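Local coordinates for protein Agap007691-pb (Anopheles gambiae, PDB 5C98) that is of unknown function but belongs to the serpin family, many of whose members inhibit serine proteases, at residues N22-E27 with G294-G299; K30-Y33 with N38-V41; L85-H90 with T120-V125. All blocks are in the same frame, centred on the assembly; numbering follows the deposited sequence.

Interaction 1: residues N22-E27 with G294-G299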
loop_
_atom_site.group_PDB
_atom_site.type_symbol
_atom_site.label_atom_id
_atom_site.label_comp_id
_atom_site.label_asym_id
_atom_site.label_seq_id
_atom_site.Cartn_x
_atom_site.Cartn_y
_atom_site.Cartn_z
ATOM N N ASN A 22 -1.935 -10.971 5.573
ATOM C CA ASN A 22 -2.601 -10.078 6.507
ATOM C C ASN A 22 -1.762 -9.880 7.759
ATOM O O ASN A 22 -1.673 -8.754 8.259
ATOM C CB ASN A 22 -4.016 -10.567 6.832
ATOM C CG ASN A 22 -4.965 -10.339 5.681
ATOM O OD1 ASN A 22 -4.635 -9.610 4.739
ATOM N ND2 ASN A 22 -6.148 -10.948 5.747
ATOM N N LYS A 23 -1.143 -10.946 8.276
ATOM C CA LYS A 23 -0.286 -10.816 9.454
ATOM C C LYS A 23 0.897 -9.897 9.157
ATOM O O LYS A 23 1.221 -9.002 9.945
ATOM C CB LYS A 23 0.214 -12.186 9.926
ATOM C CG LYS A 23 1.079 -12.143 11.183
ATOM C CD LYS A 23 1.506 -13.539 11.628
ATOM C CE LYS A 23 2.340 -13.495 12.894
ATOM N NZ LYS A 23 3.753 -13.130 12.613
ATOM N N PHE A 24 1.562 -10.115 8.022
ATOM C CA PHE A 24 2.695 -9.270 7.640
ATOM C C PHE A 24 2.254 -7.825 7.406
ATOM O O PHE A 24 2.930 -6.879 7.817
ATOM C CB PHE A 24 3.361 -9.871 6.404
ATOM C CG PHE A 24 4.318 -8.963 5.716
ATOM C CD1 PHE A 24 5.553 -8.666 6.259
ATOM C CD2 PHE A 24 3.983 -8.400 4.494
ATOM C CE1 PHE A 24 6.419 -7.786 5.588
ATOM C CE2 PHE A 24 4.850 -7.544 3.844
ATOM C CZ PHE A 24 6.054 -7.232 4.405
ATOM N N THR A 25 1.099 -7.642 6.790
ATOM C CA THR A 25 0.586 -6.306 6.493
ATOM C C THR A 25 0.403 -5.480 7.758
ATOM O O THR A 25 0.802 -4.313 7.814
ATOM C CB THR A 25 -0.722 -6.410 5.692
ATOM O OG1 THR A 25 -0.419 -6.848 4.375
ATOM C CG2 THR A 25 -1.443 -5.087 5.597
ATOM N N LEU A 26 -0.219 -6.069 8.774
ATOM C CA LEU A 26 -0.442 -5.328 10.009
ATOM C C LEU A 26 0.863 -5.065 10.744
ATOM O O LEU A 26 1.034 -3.985 11.314
ATOM C CB LEU A 26 -1.460 -6.064 10.881
ATOM C CG LEU A 26 -2.853 -6.179 10.259
ATOM C CD1 LEU A 26 -3.722 -7.004 11.221
ATOM C CD2 LEU A 26 -3.485 -4.827 9.898
ATOM N N GLU A 27 1.806 -6.023 10.732
ATOM C CA GLU A 27 3.111 -5.774 11.339
ATOM C C GLU A 27 3.846 -4.656 10.619
ATOM O O GLU A 27 4.443 -3.778 11.248
ATOM C CB GLU A 27 3.956 -7.045 11.282
ATOM C CG GLU A 27 3.511 -8.117 12.277
ATOM C CD GLU A 27 4.162 -9.457 12.035
ATOM O OE1 GLU A 27 4.619 -9.720 10.896
ATOM O OE2 GLU A 27 4.199 -10.262 12.994
ATOM N N GLY A 294 13.760 -2.979 7.033
ATOM C CA GLY A 294 14.881 -2.990 7.961
ATOM C C GLY A 294 14.423 -3.041 9.407
ATOM O O GLY A 294 14.935 -3.832 10.205
ATOM N N LYS A 295 13.421 -2.219 9.751
ATOM C CA LYS A 295 12.859 -2.204 11.104
ATOM C C LYS A 295 12.256 -3.554 11.496
ATOM O O LYS A 295 12.247 -3.917 12.681
ATOM C CB LYS A 295 11.753 -1.147 11.208
ATOM C CG LYS A 295 12.193 0.301 11.298
ATOM C CD LYS A 295 11.000 1.236 11.604
ATOM C CE LYS A 295 10.410 1.007 12.999
ATOM N NZ LYS A 295 9.324 1.985 13.350
ATOM N N LEU A 296 11.696 -4.279 10.537
ATOM C CA LEU A 296 11.104 -5.587 10.784
ATOM C C LEU A 296 12.130 -6.714 10.851
ATOM O O LEU A 296 11.743 -7.851 11.139
ATOM C CB LEU A 296 10.111 -5.919 9.684
ATOM C CG LEU A 296 8.867 -5.024 9.551
ATOM C CD1 LEU A 296 8.050 -5.373 8.345
ATOM C CD2 LEU A 296 8.015 -5.124 10.805
ATOM N N GLY A 297 13.404 -6.443 10.574
ATOM C CA GLY A 297 14.444 -7.462 10.588
ATOM C C GLY A 297 14.761 -8.069 9.245
ATOM O O GLY A 297 15.486 -9.070 9.187
ATOM N N TYR A 298 14.252 -7.501 8.165
ATOM C CA TYR A 298 14.423 -8.058 6.835
ATOM C C TYR A 298 15.241 -7.119 5.965
ATOM O O TYR A 298 14.981 -6.954 4.772
ATOM C CB TYR A 298 13.071 -8.325 6.197
ATOM C CG TYR A 298 12.139 -9.117 7.050
ATOM C CD1 TYR A 298 12.528 -10.337 7.591
ATOM C CD2 TYR A 298 10.863 -8.660 7.309
ATOM C CE1 TYR A 298 11.662 -11.072 8.371
ATOM C CE2 TYR A 298 9.987 -9.388 8.087
ATOM C CZ TYR A 298 10.392 -10.595 8.607
ATOM O OH TYR A 298 9.527 -11.325 9.395
ATOM N N GLY A 299 16.265 -6.522 6.548
ATOM C CA GLY A 299 17.083 -5.598 5.801
ATOM C C GLY A 299 18.124 -6.252 4.929
ATOM O O GLY A 299 18.785 -5.540 4.180
#

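Interaction 2: residues K30-Y33 with N38-V41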
loop_
_atom_site.group_PDB
_atom_site.type_symbol
_atom_site.label_atom_id
_atom_site.label_comp_id
_atom_site.label_asym_id
_atom_site.label_seq_id
_atom_site.Cartn_x
_atom_site.Cartn_y
_atom_site.Cartn_z
ATOM N N LYS A 30 2.295 -1.255 11.485
ATOM C CA LYS A 30 2.705 -0.807 12.814
ATOM C C LYS A 30 4.112 -0.243 12.792
ATOM O O LYS A 30 4.430 0.666 13.563
ATOM C CB LYS A 30 2.665 -1.975 13.814
ATOM C CG LYS A 30 1.283 -2.382 14.150
ATOM C CD LYS A 30 1.222 -3.667 14.962
ATOM C CE LYS A 30 -0.149 -4.279 14.738
ATOM N NZ LYS A 30 -0.439 -5.264 15.774
ATOM N N ALA A 31 4.981 -0.789 11.950
ATOM C CA ALA A 31 6.358 -0.316 11.877
ATOM C C ALA A 31 6.479 1.009 11.146
ATOM O O ALA A 31 7.463 1.722 11.365
ATOM C CB ALA A 31 7.227 -1.353 11.157
ATOM N N CYS A 32 5.538 1.364 10.271
ATOM C CA CYS A 32 5.644 2.656 9.599
ATOM C C CYS A 32 4.640 3.705 10.065
ATOM O O CYS A 32 4.837 4.888 9.766
ATOM C CB CYS A 32 5.656 2.508 8.072
ATOM S SG CYS A 32 4.225 1.789 7.364
ATOM N N TYR A 33 3.617 3.335 10.834
ATOM C CA TYR A 33 2.632 4.308 11.280
ATOM C C TYR A 33 3.308 5.390 12.092
ATOM O O TYR A 33 4.145 5.112 12.955
ATOM C CB TYR A 33 1.577 3.632 12.149
ATOM C CG TYR A 33 0.637 4.548 12.872
ATOM C CD1 TYR A 33 -0.316 5.283 12.186
ATOM C CD2 TYR A 33 0.670 4.650 14.252
ATOM C CE1 TYR A 33 -1.179 6.109 12.860
ATOM C CE2 TYR A 33 -0.196 5.443 14.934
ATOM C CZ TYR A 33 -1.146 6.175 14.248
ATOM O OH TYR A 33 -2.016 6.982 14.951
ATOM N N ASN A 38 -0.370 11.246 7.686
ATOM C CA ASN A 38 -1.256 10.361 6.949
ATOM C C ASN A 38 -0.395 9.318 6.258
ATOM O O ASN A 38 0.787 9.544 5.993
ATOM C CB ASN A 38 -2.116 11.125 5.941
ATOM C CG ASN A 38 -3.039 12.093 6.608
ATOM O OD1 ASN A 38 -3.321 11.954 7.785
ATOM N ND2 ASN A 38 -3.501 13.110 5.867
ATOM N N CYS A 39 -0.961 8.152 6.024
ATOM C CA CYS A 39 -0.193 7.049 5.465
ATOM C C CYS A 39 -1.115 6.190 4.626
ATOM O O CYS A 39 -2.291 6.035 4.953
ATOM C CB CYS A 39 0.428 6.219 6.603
ATOM S SG CYS A 39 1.389 4.805 6.038
ATOM N N ALA A 40 -0.579 5.666 3.523
ATOM C CA ALA A 40 -1.153 4.545 2.806
ATOM C C ALA A 40 0.027 3.722 2.313
ATOM O O ALA A 40 0.958 4.271 1.706
ATOM C CB ALA A 40 -2.023 5.018 1.641
ATOM N N VAL A 41 -0.006 2.426 2.589
ATOM C CA VAL A 41 1.013 1.483 2.143
ATOM C C VAL A 41 0.340 0.214 1.629
ATOM O O VAL A 41 -0.795 -0.109 1.985
ATOM C CB VAL A 41 2.046 1.136 3.241
ATOM C CG1 VAL A 41 2.934 2.345 3.535
ATOM C CG2 VAL A 41 1.358 0.648 4.526
#

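Interaction 3: residues L85-H90 with T120-V125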
loop_
_atom_site.group_PDB
_atom_site.type_symbol
_atom_site.label_atom_id
_atom_site.label_comp_id
_atom_site.label_asym_id
_atom_site.label_seq_id
_atom_site.Cartn_x
_atom_site.Cartn_y
_atom_site.Cartn_z
ATOM N N LEU A 85 -0.374 -14.230 -8.353
ATOM C CA LEU A 85 -0.849 -13.252 -7.381
ATOM C C LEU A 85 -0.791 -11.840 -7.934
ATOM O O LEU A 85 -1.700 -11.037 -7.680
ATOM C CB LEU A 85 -0.032 -13.352 -6.103
ATOM C CG LEU A 85 -0.187 -14.677 -5.344
ATOM C CD1 LEU A 85 0.675 -14.614 -4.100
ATOM C CD2 LEU A 85 -1.617 -14.985 -4.959
ATOM N N ALA A 86 0.265 -11.513 -8.681
ATOM C CA ALA A 86 0.381 -10.171 -9.232
ATOM C C ALA A 86 -0.687 -9.906 -10.280
ATOM O O ALA A 86 -1.207 -8.792 -10.376
ATOM C CB ALA A 86 1.764 -9.963 -9.823
ATOM N N GLN A 87 -1.026 -10.920 -11.075
ATOM C CA GLN A 87 -2.045 -10.735 -12.099
ATOM C C GLN A 87 -3.420 -10.552 -11.476
ATOM O O GLN A 87 -4.239 -9.789 -11.993
ATOM C CB GLN A 87 -2.039 -11.936 -13.051
ATOM C CG GLN A 87 -3.042 -11.833 -14.194
ATOM C CD GLN A 87 -2.944 -12.986 -15.177
ATOM O OE1 GLN A 87 -1.859 -13.323 -15.650
ATOM N NE2 GLN A 87 -4.083 -13.593 -15.491
ATOM N N GLN A 88 -3.682 -11.232 -10.364
ATOM C CA GLN A 88 -4.953 -11.078 -9.666
ATOM C C GLN A 88 -5.074 -9.697 -9.021
ATOM O O GLN A 88 -6.160 -9.112 -9.004
ATOM C CB GLN A 88 -5.067 -12.196 -8.626
ATOM C CG GLN A 88 -6.166 -12.060 -7.602
ATOM C CD GLN A 88 -6.239 -13.274 -6.682
ATOM O OE1 GLN A 88 -7.204 -14.036 -6.728
ATOM N NE2 GLN A 88 -5.211 -13.466 -5.848
ATOM N N LEU A 89 -3.965 -9.154 -8.516
ATOM C CA LEU A 89 -3.986 -7.882 -7.792
ATOM C C LEU A 89 -4.208 -6.717 -8.736
ATOM O O LEU A 89 -5.070 -5.868 -8.500
ATOM C CB LEU A 89 -2.663 -7.683 -7.057
ATOM C CG LEU A 89 -2.572 -6.339 -6.312
ATOM C CD1 LEU A 89 -3.707 -6.173 -5.312
ATOM C CD2 LEU A 89 -1.238 -6.193 -5.646
ATOM N N HIS A 90 -3.393 -6.616 -9.772
ATOM C CA HIS A 90 -3.518 -5.523 -10.715
ATOM C C HIS A 90 -4.785 -5.725 -11.529
ATOM O O HIS A 90 -4.980 -6.776 -12.152
ATOM C CB HIS A 90 -2.286 -5.489 -11.607
ATOM C CG HIS A 90 -2.311 -4.379 -12.595
ATOM N ND1 HIS A 90 -2.207 -3.056 -12.240
ATOM C CD2 HIS A 90 -2.476 -4.398 -13.934
ATOM C CE1 HIS A 90 -2.277 -2.308 -13.324
ATOM N NE2 HIS A 90 -2.438 -3.102 -14.365
ATOM N N THR A 120 9.099 -12.737 -18.245
ATOM C CA THR A 120 8.322 -13.568 -17.324
ATOM C C THR A 120 7.431 -12.711 -16.421
ATOM O O THR A 120 6.203 -12.823 -16.459
ATOM C CB THR A 120 9.236 -14.442 -16.451
ATOM O OG1 THR A 120 10.191 -15.122 -17.277
ATOM C CG2 THR A 120 8.425 -15.455 -15.689
ATOM N N PHE A 121 8.034 -11.863 -15.594
ATOM C CA PHE A 121 7.266 -11.092 -14.627
ATOM C C PHE A 121 6.576 -9.914 -15.297
ATOM O O PHE A 121 7.048 -9.374 -16.299
ATOM C CB PHE A 121 8.191 -10.552 -13.531
ATOM C CG PHE A 121 8.740 -11.600 -12.616
ATOM C CD1 PHE A 121 7.905 -12.535 -11.988
ATOM C CD2 PHE A 121 10.092 -11.646 -12.370
ATOM C CE1 PHE A 121 8.450 -13.496 -11.133
ATOM C CE2 PHE A 121 10.616 -12.584 -11.528
ATOM C CZ PHE A 121 9.804 -13.493 -10.905
ATOM N N GLN A 122 5.442 -9.524 -14.720
ATOM C CA GLN A 122 4.673 -8.340 -15.107
ATOM C C GLN A 122 5.330 -7.159 -14.411
ATOM O O GLN A 122 5.026 -6.833 -13.261
ATOM C CB GLN A 122 3.236 -8.567 -14.661
ATOM C CG GLN A 122 2.202 -7.520 -14.827
ATOM C CD GLN A 122 0.856 -8.032 -14.279
ATOM O OE1 GLN A 122 0.642 -9.253 -14.111
ATOM N NE2 GLN A 122 -0.042 -7.108 -13.987
ATOM N N THR A 123 6.281 -6.548 -15.111
ATOM C CA THR A 123 7.052 -5.430 -14.598
ATOM C C THR A 123 7.680 -4.737 -15.797
ATOM O O THR A 123 7.593 -5.211 -16.931
ATOM C CB THR A 123 8.107 -5.890 -13.568
ATOM O OG1 THR A 123 8.625 -4.748 -12.880
ATOM C CG2 THR A 123 9.262 -6.644 -14.208
ATOM N N THR A 124 8.295 -3.589 -15.532
ATOM C CA THR A 124 9.053 -2.848 -16.528
ATOM C C THR A 124 10.414 -2.500 -15.942
ATOM O O THR A 124 10.507 -2.019 -14.809
ATOM C CB THR A 124 8.291 -1.590 -16.969
ATOM O OG1 THR A 124 7.124 -1.983 -17.723
ATOM C CG2 THR A 124 9.151 -0.744 -17.885
ATOM N N VAL A 125 11.461 -2.807 -16.689
ATOM C CA VAL A 125 12.833 -2.462 -16.331
ATOM C C VAL A 125 13.310 -1.410 -17.315
ATOM O O VAL A 125 13.208 -1.601 -18.535
ATOM C CB VAL A 125 13.747 -3.698 -16.392
ATOM C CG1 VAL A 125 15.179 -3.342 -16.047
ATOM C CG2 VAL A 125 13.251 -4.786 -15.468
HETATM O O HOH W 1 -3.215 -8.022 -14.120
#

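Interaction 1: residues N22-E27 with G294-G299
Leu296 meets Phe24 and the backbone of Glu27 where the first helix of the serpin fold, 15-32, faces the C-terminal end of the short helix 289-295, in a small, partly buried apolar contact. The two branches of the leucine divide the work. Leu296 CD1 lies 4.0 Å from Phe24 CE1, the two side chains crossing at about a right angle and the methyl approaching the ring obliquely. Leu296 CD2 reaches the helix backbone instead, 3.8 Å from Glu27 O. Phe24 arrives at this spot because its ring swings away from the backbone N (chi1 166°), so that its far end leans toward Leu296 although the side chain does not set out in that direction. The same ring meets Phe69 edge-to-face and rests on Pro43, which places it between three parts of the protein.

Leu296 is positioned by the turn that follows helix 289-295. Gly297, with a positive phi of 96°, forms a Schellman motif, and Gly297 N donates to Gly294 O at 3.0 Å. Beyond the turn, Tyr298 folds its ring under Leu296, whose carbonyl O sits 3.8 Å above the plane of the Tyr298 ring, over its centre. Along helix 15-32 a salt bridge spans one turn, Lys23 NZ meeting Glu27 OE2 at 2.9 Å from the syn side, 32° out of the carboxylate plane.

Interaction 2: residues K30-Y33 with N38-V41
Cys32 packs its sulfur against Cys39 and Val41, joining the last turn of helix 15-32 to strand 39-41. In serpins this first helix leads through a short connection into a strand of beta-sheet B, and here the helix end folds back over the strand it precedes. The CB of Cys32 sets out toward the strand but stays short of it; contact begins at SG. A chi1 of 61° places that sulfur between the backbone N and the carbonyl carbon, which drops it down onto the strand. Cys32 SG comes to rest astride the fork of Val41, 4.1 Å from Val41 CG1 and 4.2 Å from Val41 CG2, and 4.3 Å from Cys39 SG. Cys39 and Val41 can both reach it because alternate residues of a strand point to one face, while Ala40 between them turns to strand 270-287.

The strand is held in place by backbone hydrogen bonds of Cys39 with Asn371 and of Val41 with Val369, on strand 366-372. Cys32 also touches Thr292 of helix 289-295, so the helix end is flanked from a second direction. At about twice the length of a disulfide bond, the separation of the two sulfurs shows that these cysteines are not covalently linked; their thiols serve as apolar, polarisable surface, and the contact rests on van der Waals attraction.

Interaction 3: residues L85-H90 with T120-V125
A water molecule links His90 to Gln122 across this surface contact: it donates to His90 O at 2.9 Å and accepts a weak bond from Gln122 NE2 at 3.3 Å. The two residues stand where, in the serpin fold, helix 75-89 gives way to the chain leading into strand 95-104 of beta-sheet A, and where the chain after helix 111-119 approaches strand 124-128 of that sheet. The same water lies in the plane of the His90 ring, at its edge.

Gln122 spans the gap. Its chain is fully extended, with CG anti to the backbone N (chi1 176°) and the amide carried straight out toward the helix. There the two ends of the amide part company. Gln122 NE2 rests against His90, 3.6 Å from His90 CD2 and obliquely placed to the ring, whose plane stands 76° from that of the amide. Gln122 OE1 lies against the helix backbone, 3.7 Å from Gln87 CA, a packing contact of a polar atom with backbone and aliphatic carbon.

The rotation of the His90 ring is set by ND1, which is hydrogen-bonded to Ala97 N on strand 95-104. The chain around Gln122 is anchored at both ends: Thr120 O is bonded by Gln83 NE2, from helix 75-89, and Thr124 pairs through its backbone with Val101. Although His90 is the first residue to leave the helix, His90 N still donates to Ala86 O at 3.1 Å.

From the N terminus, helix 15-32 enters interaction 1 first, but that contact, which joins the helix to the turn after helix 289-295, closes only at 294-299, far along the chain, so the other two both nest inside its loop. Interaction 2 closes almost at once, turning the end of the same helix onto strand 39-41. Interaction 3 follows in series, tying the end of helix 75-89 to the approach of strand 124-128. Interactions 1 and 2 are neighbours that touch: Lys295 NZ probably hydrogen-bonds Ala31 O at 2.7 Å, and Leu296 CD2 packs on Ala31 CB. Interaction 3 stands apart, its nearest atoms about 10 Å from either of the others.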